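PDB 1WWZ: hypothetical protein PH1933 from Pyrococcus horikoshii, which binds acetyl-coenzyme A in a GNAT-type fold and is probably an acyltransferase, although its acceptor substrate is not known. Local coordinates for residues Arg43-Trp48 / Ile88-Val93; Lys47-Lys52 / Phe69-Lys74; Glu32-Glu37 / Gly148-Met153. All coordinates share one frame; numbering follows the deposited sequence.

Contact 1 of 3, residues Arg43-Trp48 / Ile88-Val93; sequences RNYIKW and IHEFVV. With ACO (acetyl coenzyme *a), chain C.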
loop_
_atom_site.group_PDB
_atom_site.type_symbol
_atom_site.label_atom_id
_atom_site.label_comp_id
_atom_site.label_asym_id
_atom_site.label_seq_id
_atom_site.Cartn_x
_atom_site.Cartn_y
_atom_site.Cartn_z
ATOM N N ARG A 43 -26.943 7.610 1.454
ATOM C CA ARG A 43 -26.743 8.999 1.065
ATOM C C ARG A 43 -26.411 9.874 2.272
ATOM O O ARG A 43 -25.462 10.653 2.239
ATOM C CB ARG A 43 -27.992 9.547 0.360
ATOM C CG ARG A 43 -27.821 10.968 -0.169
ATOM C CD ARG A 43 -29.051 11.481 -0.923
ATOM N NE ARG A 43 -29.371 10.676 -2.103
ATOM C CZ ARG A 43 -30.131 9.585 -2.083
ATOM N NH1 ARG A 43 -30.660 9.159 -0.942
ATOM N NH2 ARG A 43 -30.365 8.915 -3.203
ATOM N N ASN A 44 -27.193 9.739 3.338
ATOM C CA ASN A 44 -26.961 10.539 4.530
ATOM C C ASN A 44 -25.639 10.228 5.219
ATOM O O ASN A 44 -24.947 11.141 5.668
ATOM C CB ASN A 44 -28.114 10.371 5.522
ATOM C CG ASN A 44 -29.440 10.806 4.940
ATOM O OD1 ASN A 44 -29.499 11.749 4.150
ATOM N ND2 ASN A 44 -30.514 10.132 5.335
ATOM N N TYR A 45 -25.281 8.952 5.313
ATOM C CA TYR A 45 -24.026 8.615 5.969
ATOM C C TYR A 45 -22.834 9.107 5.154
ATOM O O TYR A 45 -21.884 9.668 5.704
ATOM C CB TYR A 45 -23.905 7.107 6.207
ATOM C CG TYR A 45 -22.706 6.767 7.066
ATOM C CD1 TYR A 45 -22.531 7.376 8.306
ATOM C CD2 TYR A 45 -21.734 5.867 6.631
ATOM C CE1 TYR A 45 -21.424 7.103 9.096
ATOM C CE2 TYR A 45 -20.613 5.586 7.416
ATOM C CZ TYR A 45 -20.469 6.209 8.647
ATOM O OH TYR A 45 -19.373 5.947 9.437
ATOM N N ILE A 46 -22.885 8.908 3.841
ATOM C CA ILE A 46 -21.796 9.350 2.975
ATOM C C ILE A 46 -21.616 10.868 3.033
ATOM O O ILE A 46 -20.488 11.362 3.055
ATOM C CB ILE A 46 -22.030 8.880 1.517
ATOM C CG1 ILE A 46 -21.967 7.351 1.467
ATOM C CG2 ILE A 46 -20.979 9.477 0.588
ATOM C CD1 ILE A 46 -22.290 6.747 0.112
ATOM N N LYS A 47 -22.717 11.612 3.072
ATOM C CA LYS A 47 -22.626 13.071 3.161
ATOM C C LYS A 47 -21.978 13.461 4.488
ATOM O O LYS A 47 -21.139 14.365 4.544
ATOM C CB LYS A 47 -24.015 13.701 3.057
ATOM C CG LYS A 47 -24.659 13.549 1.691
ATOM C CD LYS A 47 -26.076 14.109 1.678
ATOM C CE LYS A 47 -26.093 15.596 1.977
ATOM N NZ LYS A 47 -27.487 16.132 1.988
ATOM N N TRP A 48 -22.364 12.771 5.555
ATOM C CA TRP A 48 -21.803 13.038 6.876
ATOM C C TRP A 48 -20.300 12.750 6.878
ATOM O O TRP A 48 -19.517 13.515 7.449
ATOM C CB TRP A 48 -22.486 12.165 7.931
ATOM C CG TRP A 48 -22.032 12.450 9.334
ATOM C CD1 TRP A 48 -22.511 13.416 10.177
ATOM C CD2 TRP A 48 -20.982 11.783 10.042
ATOM N NE1 TRP A 48 -21.822 13.388 11.371
ATOM C CE2 TRP A 48 -20.881 12.393 11.315
ATOM C CE3 TRP A 48 -20.119 10.725 9.727
ATOM C CZ2 TRP A 48 -19.943 11.985 12.270
ATOM C CZ3 TRP A 48 -19.184 10.315 10.679
ATOM C CH2 TRP A 48 -19.109 10.946 11.938
ATOM N N ILE A 88 -11.329 5.190 10.556
ATOM C CA ILE A 88 -11.826 4.767 9.256
ATOM C C ILE A 88 -13.335 4.780 9.470
ATOM O O ILE A 88 -13.850 3.984 10.250
ATOM C CB ILE A 88 -11.375 3.329 8.890
ATOM C CG1 ILE A 88 -9.844 3.252 8.841
ATOM C CG2 ILE A 88 -11.969 2.935 7.535
ATOM C CD1 ILE A 88 -9.282 1.870 8.486
ATOM N N HIS A 89 -14.036 5.696 8.804
ATOM C CA HIS A 89 -15.484 5.806 8.963
ATOM C C HIS A 89 -16.275 4.884 8.050
ATOM O O HIS A 89 -17.372 4.455 8.398
ATOM C CB HIS A 89 -15.946 7.243 8.715
ATOM C CG HIS A 89 -15.495 8.211 9.762
ATOM N ND1 HIS A 89 -15.736 8.018 11.103
ATOM C CD2 HIS A 89 -14.846 9.395 9.659
ATOM C CE1 HIS A 89 -15.256 9.044 11.785
ATOM N NE2 HIS A 89 -14.711 9.893 10.933
ATOM N N GLU A 90 -15.726 4.603 6.876
ATOM C CA GLU A 90 -16.397 3.738 5.921
ATOM C C GLU A 90 -15.356 3.100 5.016
ATOM O O GLU A 90 -14.285 3.657 4.805
ATOM C CB GLU A 90 -17.407 4.536 5.094
ATOM C CG GLU A 90 -18.316 3.637 4.277
ATOM C CD GLU A 90 -18.889 2.511 5.113
ATOM O OE1 GLU A 90 -19.800 2.777 5.926
ATOM O OE2 GLU A 90 -18.415 1.362 4.975
ATOM N N PHE A 91 -15.683 1.932 4.476
ATOM C CA PHE A 91 -14.750 1.195 3.636
ATOM C C PHE A 91 -15.577 0.158 2.890
ATOM O O PHE A 91 -16.088 -0.783 3.492
ATOM C CB PHE A 91 -13.721 0.532 4.555
ATOM C CG PHE A 91 -12.709 -0.322 3.852
ATOM C CD1 PHE A 91 -12.322 -0.057 2.544
ATOM C CD2 PHE A 91 -12.086 -1.359 4.541
ATOM C CE1 PHE A 91 -11.324 -0.813 1.931
ATOM C CE2 PHE A 91 -11.084 -2.122 3.937
ATOM C CZ PHE A 91 -10.704 -1.846 2.631
ATOM N N VAL A 92 -15.717 0.328 1.581
ATOM C CA VAL A 92 -16.530 -0.609 0.823
ATOM C C VAL A 92 -16.148 -0.677 -0.648
ATOM O O VAL A 92 -15.747 0.318 -1.253
ATOM C CB VAL A 92 -18.032 -0.242 0.956
ATOM C CG1 VAL A 92 -18.265 1.179 0.461
ATOM C CG2 VAL A 92 -18.898 -1.228 0.179
ATOM N N VAL A 93 -16.273 -1.869 -1.211
ATOM C CA VAL A 93 -15.955 -2.093 -2.610
ATOM C C VAL A 93 -17.148 -2.755 -3.289
ATOM O O VAL A 93 -17.790 -3.625 -2.705
ATOM C CB VAL A 93 -14.721 -3.005 -2.749
ATOM C CG1 VAL A 93 -14.509 -3.380 -4.207
ATOM C CG2 VAL A 93 -13.492 -2.296 -2.198
HETATM N N1A ACO C . -13.402 -13.750 3.992
HETATM C C2A ACO C . -12.136 -13.929 4.374
HETATM N N3A ACO C . -11.106 -13.049 4.200
HETATM C C4A ACO C . -11.500 -11.869 3.547
HETATM C C5A ACO C . -12.786 -11.613 3.114
HETATM C C6A ACO C . -13.791 -12.636 3.358
HETATM N N6A ACO C . -15.060 -12.491 2.962
HETATM N N7A ACO C . -12.846 -10.369 2.496
HETATM C C8A ACO C . -11.627 -9.911 2.578
HETATM N N9A ACO C . -10.737 -10.771 3.215
HETATM C C1B ACO C . -9.318 -10.605 3.481
HETATM C C2B ACO C . -8.404 -11.564 2.699
HETATM O O2B ACO C . -7.209 -11.740 3.487
HETATM C C3B ACO C . -8.240 -10.832 1.340
HETATM O O3B ACO C . -6.982 -11.269 0.790
HETATM P P3B ACO C . -6.754 -12.502 -0.216
HETATM O O7A ACO C . -7.201 -13.695 0.575
HETATM O O8A ACO C . -5.324 -12.516 -0.481
HETATM O O9A ACO C . -7.582 -12.233 -1.413
HETATM C C4B ACO C . -8.171 -9.386 1.756
HETATM O O4B ACO C . -8.817 -9.362 3.060
HETATM C C5B ACO C . -8.992 -8.427 0.922
HETATM O O5B ACO C . -8.854 -8.607 -0.476
HETATM P P1A ACO C . -9.498 -7.527 -1.448
HETATM O O1A ACO C . -9.780 -8.193 -2.718
HETATM O O2A ACO C . -8.581 -6.320 -1.483
HETATM O O3A ACO C . -10.950 -7.314 -0.714
HETATM P P2A ACO C . -12.089 -6.360 -1.141
HETATM O O4A ACO C . -13.259 -7.248 -1.290
HETATM O O5A ACO C . -11.620 -5.611 -2.338
HETATM O O6A ACO C . -12.297 -5.360 0.033
HETATM C CBP ACO C . -13.979 -5.033 1.852
HETATM C CCP ACO C . -12.722 -5.746 1.415
HETATM C CDP ACO C . -14.231 -5.448 3.340
HETATM C CEP ACO C . -13.794 -3.505 1.716
HETATM C CAP ACO C . -15.153 -5.505 0.910
HETATM O OAP ACO C . -15.341 -6.909 1.068
HETATM C C9P ACO C . -16.530 -4.840 1.169
HETATM O O9P ACO C . -16.877 -3.832 0.568
HETATM N N8P ACO C . -17.329 -5.435 2.112
HETATM C C7P ACO C . -18.673 -4.938 2.500
HETATM C C6P ACO C . -18.647 -3.643 3.336
HETATM C C5P ACO C . -17.890 -3.803 4.631
HETATM O O5P ACO C . -18.089 -4.795 5.378
HETATM N N4P ACO C . -17.017 -2.872 4.982
HETATM C C3P ACO C . -16.127 -2.667 6.130
HETATM C C2P ACO C . -17.024 -2.068 7.217
HETATM S S1P ACO C . -15.934 -1.730 8.705
HETATM C C ACO C . -15.660 -0.237 8.506
HETATM O O ACO C . -16.085 0.564 7.550
HETATM C CH3 ACO C . -14.759 0.799 9.420
HETATM O O HOH W 1 -18.049 6.504 12.172
#

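Contact 2 of 3, residues Lys47-Lys52 / Phe69-Lys74; sequences KWCWKK and FIVCDK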
loop_
_atom_site.group_PDB
_atom_site.type_symbol
_atom_site.label_atom_id
_atom_site.label_comp_id
_atom_site.label_asym_id
_atom_site.label_seq_id
_atom_site.Cartn_x
_atom_site.Cartn_y
_atom_site.Cartn_z
ATOM N N LYS A 47 -22.717 11.612 3.072
ATOM C CA LYS A 47 -22.626 13.071 3.161
ATOM C C LYS A 47 -21.978 13.461 4.488
ATOM O O LYS A 47 -21.139 14.365 4.544
ATOM C CB LYS A 47 -24.015 13.701 3.057
ATOM C CG LYS A 47 -24.659 13.549 1.691
ATOM C CD LYS A 47 -26.076 14.109 1.678
ATOM C CE LYS A 47 -26.093 15.596 1.977
ATOM N NZ LYS A 47 -27.487 16.132 1.988
ATOM N N TRP A 48 -22.364 12.771 5.555
ATOM C CA TRP A 48 -21.803 13.038 6.876
ATOM C C TRP A 48 -20.300 12.750 6.878
ATOM O O TRP A 48 -19.517 13.515 7.449
ATOM C CB TRP A 48 -22.486 12.165 7.931
ATOM C CG TRP A 48 -22.032 12.450 9.334
ATOM C CD1 TRP A 48 -22.511 13.416 10.177
ATOM C CD2 TRP A 48 -20.982 11.783 10.042
ATOM N NE1 TRP A 48 -21.822 13.388 11.371
ATOM C CE2 TRP A 48 -20.881 12.393 11.315
ATOM C CE3 TRP A 48 -20.119 10.725 9.727
ATOM C CZ2 TRP A 48 -19.943 11.985 12.270
ATOM C CZ3 TRP A 48 -19.184 10.315 10.679
ATOM C CH2 TRP A 48 -19.109 10.946 11.938
ATOM N N CYS A 49 -19.901 11.648 6.246
ATOM C CA CYS A 49 -18.484 11.285 6.181
ATOM C C CYS A 49 -17.685 12.343 5.425
ATOM O O CYS A 49 -16.567 12.686 5.807
ATOM C CB CYS A 49 -18.298 9.936 5.488
ATOM S SG CYS A 49 -18.758 8.502 6.483
ATOM N N TRP A 50 -18.269 12.848 4.343
ATOM C CA TRP A 50 -17.620 13.871 3.532
ATOM C C TRP A 50 -17.428 15.159 4.323
ATOM O O TRP A 50 -16.352 15.752 4.305
ATOM C CB TRP A 50 -18.450 14.154 2.276
ATOM C CG TRP A 50 -17.914 15.280 1.437
ATOM C CD1 TRP A 50 -18.413 16.548 1.352
ATOM C CD2 TRP A 50 -16.762 15.242 0.583
ATOM N NE1 TRP A 50 -17.646 17.303 0.497
ATOM C CE2 TRP A 50 -16.627 16.526 0.008
ATOM C CE3 TRP A 50 -15.835 14.249 0.244
ATOM C CZ2 TRP A 50 -15.598 16.843 -0.885
ATOM C CZ3 TRP A 50 -14.807 14.566 -0.649
ATOM C CH2 TRP A 50 -14.702 15.855 -1.203
ATOM N N LYS A 51 -18.466 15.589 5.029
ATOM C CA LYS A 51 -18.369 16.815 5.801
ATOM C C LYS A 51 -17.335 16.690 6.914
ATOM O O LYS A 51 -16.586 17.624 7.191
ATOM C CB LYS A 51 -19.736 17.180 6.386
ATOM C CG LYS A 51 -19.763 18.537 7.062
ATOM C CD LYS A 51 -21.172 18.914 7.475
ATOM C CE LYS A 51 -21.187 20.225 8.246
ATOM N NZ LYS A 51 -22.504 20.445 8.911
ATOM N N LYS A 52 -17.277 15.513 7.525
ATOM C CA LYS A 52 -16.359 15.262 8.625
ATOM C C LYS A 52 -14.915 14.981 8.220
ATOM O O LYS A 52 -13.983 15.391 8.921
ATOM C CB LYS A 52 -16.872 14.079 9.450
ATOM C CG LYS A 52 -16.471 14.112 10.911
ATOM C CD LYS A 52 -17.140 15.277 11.624
ATOM C CE LYS A 52 -18.653 15.236 11.436
ATOM N NZ LYS A 52 -19.180 16.409 10.672
ATOM N N PHE A 69 -14.353 2.725 -2.079
ATOM C CA PHE A 69 -13.868 3.911 -1.395
ATOM C C PHE A 69 -13.627 3.667 0.078
ATOM O O PHE A 69 -14.107 2.688 0.652
ATOM C CB PHE A 69 -14.828 5.102 -1.614
ATOM C CG PHE A 69 -16.159 4.977 -0.917
ATOM C CD1 PHE A 69 -16.354 5.527 0.347
ATOM C CD2 PHE A 69 -17.239 4.358 -1.548
ATOM C CE1 PHE A 69 -17.603 5.471 0.973
ATOM C CE2 PHE A 69 -18.493 4.295 -0.932
ATOM C CZ PHE A 69 -18.676 4.852 0.330
ATOM N N ILE A 70 -12.843 4.548 0.680
ATOM C CA ILE A 70 -12.537 4.447 2.095
ATOM C C ILE A 70 -12.486 5.871 2.623
ATOM O O ILE A 70 -12.019 6.782 1.935
ATOM C CB ILE A 70 -11.192 3.691 2.328
ATOM C CG1 ILE A 70 -10.981 3.451 3.824
ATOM C CG2 ILE A 70 -10.024 4.462 1.712
ATOM C CD1 ILE A 70 -9.862 2.445 4.127
ATOM N N VAL A 71 -13.003 6.065 3.829
ATOM C CA VAL A 71 -13.046 7.383 4.449
ATOM C C VAL A 71 -12.104 7.392 5.637
ATOM O O VAL A 71 -12.344 6.705 6.625
ATOM C CB VAL A 71 -14.476 7.706 4.914
ATOM C CG1 VAL A 71 -14.523 9.079 5.571
ATOM C CG2 VAL A 71 -15.420 7.650 3.717
ATOM N N CYS A 72 -11.036 8.176 5.520
ATOM C CA CYS A 72 -10.003 8.272 6.550
ATOM C C CYS A 72 -10.058 9.620 7.262
ATOM O O CYS A 72 -9.948 10.666 6.629
ATOM C CB CYS A 72 -8.636 8.083 5.896
ATOM S SG CYS A 72 -8.625 6.765 4.646
ATOM N N ASP A 73 -10.214 9.585 8.581
ATOM C CA ASP A 73 -10.310 10.801 9.385
ATOM C C ASP A 73 -9.060 10.993 10.241
ATOM O O ASP A 73 -8.843 10.249 11.192
ATOM C CB ASP A 73 -11.536 10.708 10.298
ATOM C CG ASP A 73 -11.950 12.052 10.868
ATOM O OD1 ASP A 73 -11.079 12.933 11.023
ATOM O OD2 ASP A 73 -13.151 12.216 11.172
ATOM N N LYS A 74 -8.252 11.999 9.919
ATOM C CA LYS A 74 -7.031 12.256 10.681
ATOM C C LYS A 74 -7.328 13.042 11.955
ATOM O O LYS A 74 -6.437 13.267 12.773
ATOM C CB LYS A 74 -6.032 13.045 9.826
ATOM C CG LYS A 74 -6.495 14.455 9.478
ATOM C CD LYS A 74 -5.443 15.215 8.683
ATOM C CE LYS A 74 -5.806 16.690 8.540
ATOM N NZ LYS A 74 -7.097 16.904 7.818
HETATM O O HOH W 2 -11.217 15.258 9.629
#

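Contact 3 of 3, residues Glu32-Glu37 / Gly148-Met153; sequences EEYGGE and GIWVRM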
loop_
_atom_site.group_PDB
_atom_site.type_symbol
_atom_site.label_atom_id
_atom_site.label_comp_id
_atom_site.label_asym_id
_atom_site.label_seq_id
_atom_site.Cartn_x
_atom_site.Cartn_y
_atom_site.Cartn_z
ATOM N N GLU A 32 -27.031 -5.567 5.423
ATOM C CA GLU A 32 -27.915 -4.453 5.753
ATOM C C GLU A 32 -27.989 -4.172 7.254
ATOM O O GLU A 32 -28.328 -3.062 7.664
ATOM C CB GLU A 32 -29.336 -4.718 5.236
ATOM C CG GLU A 32 -29.492 -4.786 3.718
ATOM C CD GLU A 32 -28.947 -6.069 3.110
ATOM O OE1 GLU A 32 -28.711 -7.040 3.859
ATOM O OE2 GLU A 32 -28.771 -6.107 1.874
ATOM N N GLU A 33 -27.691 -5.180 8.068
ATOM C CA GLU A 33 -27.722 -5.026 9.516
ATOM C C GLU A 33 -26.727 -3.950 9.938
ATOM O O GLU A 33 -26.919 -3.277 10.953
ATOM C CB GLU A 33 -27.392 -6.363 10.201
ATOM C CG GLU A 33 -27.103 -6.264 11.698
ATOM C CD GLU A 33 -27.085 -7.622 12.398
ATOM O OE1 GLU A 33 -26.729 -8.628 11.747
ATOM O OE2 GLU A 33 -27.406 -7.677 13.604
ATOM N N TYR A 34 -25.674 -3.786 9.145
ATOM C CA TYR A 34 -24.639 -2.798 9.433
ATOM C C TYR A 34 -24.669 -1.650 8.433
ATOM O O TYR A 34 -24.398 -0.501 8.787
ATOM C CB TYR A 34 -23.262 -3.464 9.400
ATOM C CG TYR A 34 -23.175 -4.709 10.252
ATOM C CD1 TYR A 34 -23.423 -4.659 11.623
ATOM C CD2 TYR A 34 -22.851 -5.940 9.685
ATOM C CE1 TYR A 34 -23.352 -5.807 12.411
ATOM C CE2 TYR A 34 -22.778 -7.097 10.462
ATOM C CZ TYR A 34 -23.028 -7.023 11.823
ATOM O OH TYR A 34 -22.941 -8.157 12.595
ATOM N N GLY A 35 -25.004 -1.964 7.186
ATOM C CA GLY A 35 -25.049 -0.945 6.154
ATOM C C GLY A 35 -26.347 -0.161 6.070
ATOM O O GLY A 35 -26.415 0.833 5.355
ATOM N N GLY A 36 -27.373 -0.600 6.795
ATOM C CA GLY A 36 -28.650 0.090 6.754
ATOM C C GLY A 36 -29.461 -0.316 5.534
ATOM O O GLY A 36 -28.957 -1.021 4.659
ATOM N N GLU A 37 -30.716 0.125 5.472
ATOM C CA GLU A 37 -31.592 -0.204 4.347
ATOM C C GLU A 37 -31.964 1.027 3.530
ATOM O O GLU A 37 -32.286 2.077 4.086
ATOM C CB GLU A 37 -32.875 -0.884 4.847
ATOM C CG GLU A 37 -32.664 -2.286 5.418
ATOM C CD GLU A 37 -32.623 -3.367 4.349
ATOM O OE1 GLU A 37 -32.340 -3.034 3.176
ATOM O OE2 GLU A 37 -32.863 -4.547 4.687
ATOM N N GLY A 148 -22.803 -3.286 21.552
ATOM C CA GLY A 148 -23.931 -3.890 20.870
ATOM C C GLY A 148 -23.448 -4.810 19.764
ATOM O O GLY A 148 -22.654 -5.720 20.005
ATOM N N ILE A 149 -23.915 -4.569 18.546
ATOM C CA ILE A 149 -23.530 -5.393 17.407
ATOM C C ILE A 149 -22.201 -4.940 16.800
ATOM O O ILE A 149 -21.753 -5.489 15.789
ATOM C CB ILE A 149 -24.615 -5.349 16.308
ATOM C CG1 ILE A 149 -24.655 -3.963 15.659
ATOM C CG2 ILE A 149 -25.978 -5.662 16.915
ATOM C CD1 ILE A 149 -25.664 -3.840 14.540
ATOM N N TRP A 150 -21.565 -3.953 17.426
ATOM C CA TRP A 150 -20.306 -3.419 16.910
ATOM C C TRP A 150 -19.052 -3.780 17.700
ATOM O O TRP A 150 -19.061 -3.814 18.931
ATOM C CB TRP A 150 -20.392 -1.889 16.796
ATOM C CG TRP A 150 -21.552 -1.412 15.982
ATOM C CD1 TRP A 150 -22.775 -1.019 16.444
ATOM C CD2 TRP A 150 -21.614 -1.325 14.556
ATOM N NE1 TRP A 150 -23.597 -0.698 15.393
ATOM C CE2 TRP A 150 -22.911 -0.879 14.222
ATOM C CE3 TRP A 150 -20.702 -1.591 13.526
ATOM C CZ2 TRP A 150 -23.317 -0.682 12.897
ATOM C CZ3 TRP A 150 -21.107 -1.398 12.207
ATOM C CH2 TRP A 150 -22.404 -0.950 11.908
ATOM N N VAL A 151 -17.971 -4.033 16.965
ATOM C CA VAL A 151 -16.675 -4.375 17.545
ATOM C C VAL A 151 -15.676 -3.254 17.247
ATOM O O VAL A 151 -15.620 -2.753 16.125
ATOM C CB VAL A 151 -16.127 -5.684 16.938
ATOM C CG1 VAL A 151 -14.722 -5.963 17.460
ATOM C CG2 VAL A 151 -17.061 -6.831 17.266
ATOM N N ARG A 152 -14.898 -2.854 18.251
ATOM C CA ARG A 152 -13.909 -1.795 18.064
ATOM C C ARG A 152 -12.525 -2.390 17.845
ATOM O O ARG A 152 -12.086 -3.275 18.586
ATOM C CB ARG A 152 -13.870 -0.851 19.275
ATOM C CG ARG A 152 -12.968 0.378 19.075
ATOM C CD ARG A 152 -13.038 1.352 20.264
ATOM N NE ARG A 152 -12.349 0.855 21.453
ATOM C CZ ARG A 152 -11.116 1.209 21.817
ATOM N NH1 ARG A 152 -10.419 2.077 21.092
ATOM N NH2 ARG A 152 -10.571 0.676 22.905
ATOM N N MET A 153 -11.846 -1.910 16.811
ATOM C CA MET A 153 -10.506 -2.379 16.499
ATOM C C MET A 153 -9.555 -1.201 16.475
ATOM O O MET A 153 -9.940 -0.083 16.126
ATOM C CB MET A 153 -10.490 -3.109 15.155
ATOM C CG MET A 153 -11.369 -4.347 15.159
ATOM S SD MET A 153 -11.250 -5.340 13.673
ATOM C CE MET A 153 -9.687 -6.196 13.972
#

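Contact 1 of 3, residues Arg43-Trp48 / Ile88-Val93
Tyr45 and His89 make the polar link between helix 38-53 and strand 83-93. The phenol OH of Tyr45 donates to the backbone O of His89 at 2.7 Å, from 37° above that carbonyl plane, with the acceptor at the tyrosine ring edge. One water bridges the same two residues, donating a hydrogen bond to Tyr45 OH (3.1 Å) and lying 3.0 Å from His89 ND1. The other imidazole nitrogen has Asp73 as partner.

In the aromatic contact the edge of Trp48 points at the face of His89 in a T-shaped pair, with CZ3 above the centre of the imidazole and ring planes at 76°.

His89 and Glu90 both pair with Val71 and both point CB toward the helix, a classic beta bulge as in the GNAT cofactor strand. Beyond it, the C-terminal end of the strand pairs with the pantetheine part of acetyl-CoA like a neighbouring strand: Phe91 O accepts from N4P at 2.7 Å, and Val93 N donates to O9P at 2.7 Å. The cofactor methyl CEP sits over the centre of one face of the Phe91 ring.

Van der Waals contact involves Glu90, whose OE1 sits 3.3 Å from Tyr45 CE2 at the ring edge, carboxylate turned nearly upright to the ring. Its chain bends at chi2 (48°), curling OE2 back to accept from Phe91 N at 2.8 Å; Tyr28 OH bonds the same oxygen.

Contact 2 of 3, residues Lys47-Lys52 / Phe69-Lys74
Helix 38-53 packs on the face of the central mixed sheet of the GNAT fold, and here its last turns meet strand 65-78. The backbones come nearest at Cys49 and Val71, whose CA atoms are 6.9 Å apart, a spacing that lets short side chains meet directly. Cys49 CB rests against both methyls of Val71, at 3.9 Å from CG1 and 4.1 Å from CG2. The cysteine touches through its methylene: SG is turned anti to its own carbonyl carbon (chi1 -75°), and the side chain also packs on His89 of the next strand.

One helical turn later Lys52 passes Asp73 obliquely. The meeting is between aliphatic chain and carboxylate, Lys52 CG lying 3.8 Å from Asp73 OD2. Bends at chi2, chi3 and chi4 carry the lysine back over Trp48: CE lies over one face of the indole near its rim, and the charged end of Lys52 makes a cation-pi pair with Trp48.

The buried carboxylate is satisfied by other groups. A water donates to Asp73 OD1 at 2.7 Å and to the backbone O of Lys52 at 2.9 Å, joining helix and strand; OD1 also takes the N-H of Asp75, and OD2 is hydrogen-bonded to His89 NE2. Helix 38-53 lying on the sheet face, with an apolar Cys49-Val71 centre and a water-bridged border, is the alpha-on-beta packing of the GNAT core.

Contact 3 of 3, residues Glu32-Glu37 / Gly148-Met153
Tyr34 has CG anti to its carbonyl carbon (chi1 -51°), and Ile149 places CG1 between its backbone N and carbonyl carbon (chi1 69°) with CD1 extended beyond, a pairing that brings CD1 to 3.7 Å from Tyr34 CE1. Ile149 CG1 lies at the edge of the tyrosine ring, in its plane, while CD1 approaches obliquely. The same isoleucine CG1 also covers one face of its neighbour Trp150, so it fills the angle between the two aromatic groups.

Tyr34 and Trp150 form a tilted T-shaped pair, the tyrosine edge directed at the indole face, centroids 5.3 Å apart and planes at 61°. Tyr34 CD1 stands 3.9 Å above the indole plane, toward its rim, and Trp150 CH2 reaches Tyr34 CB at 3.7 Å. The phenol OH is hydrogen-bonded to Lys128 N, which fixes the far end of the ring. With alanine here, the ring would be gone from the Trp150 face and from Ile149 CD1, which would probably open a gap between them and leave Lys128 N without its phenol acceptor.

Glu33 borders the patch through its CG and backbone O, CG lying 4.0 Å from Ile149 CD1, while OE1 forms a salt bridge with Lys128. The arrangement is a small aromatic-aliphatic cluster joining the short helix 32-35 to the start of strand 150-156, on the C-terminal part of the GNAT sheet and near the bound acetyl-CoA.

In the fold
All three contacts reach one mixed sheet. Contacts 1 and 2 have centres 6 Å apart and share helix 38-53, with Lys47 and Trp48 common to both; their strands, 83-93 and 65-78, are antiparallel neighbours. Contact 3 stands apart, about 13 Å from contact 1 and 17 Å from contact 2 between centres. Along the chain, helix 32-35 comes just before helix 38-53, whereas strand 150-156 is the last strand, so contact 3 spans both others. In the sheet only strand 120-126 separates 83-93 from 150-156. Contacts 1 and 2 thus set helix 38-53 against the cofactor-binding strand and its neighbour, while contact 3 brings helix 32-35 to Trp150, whose side chain lies about 6 Å from acetyl-CoA.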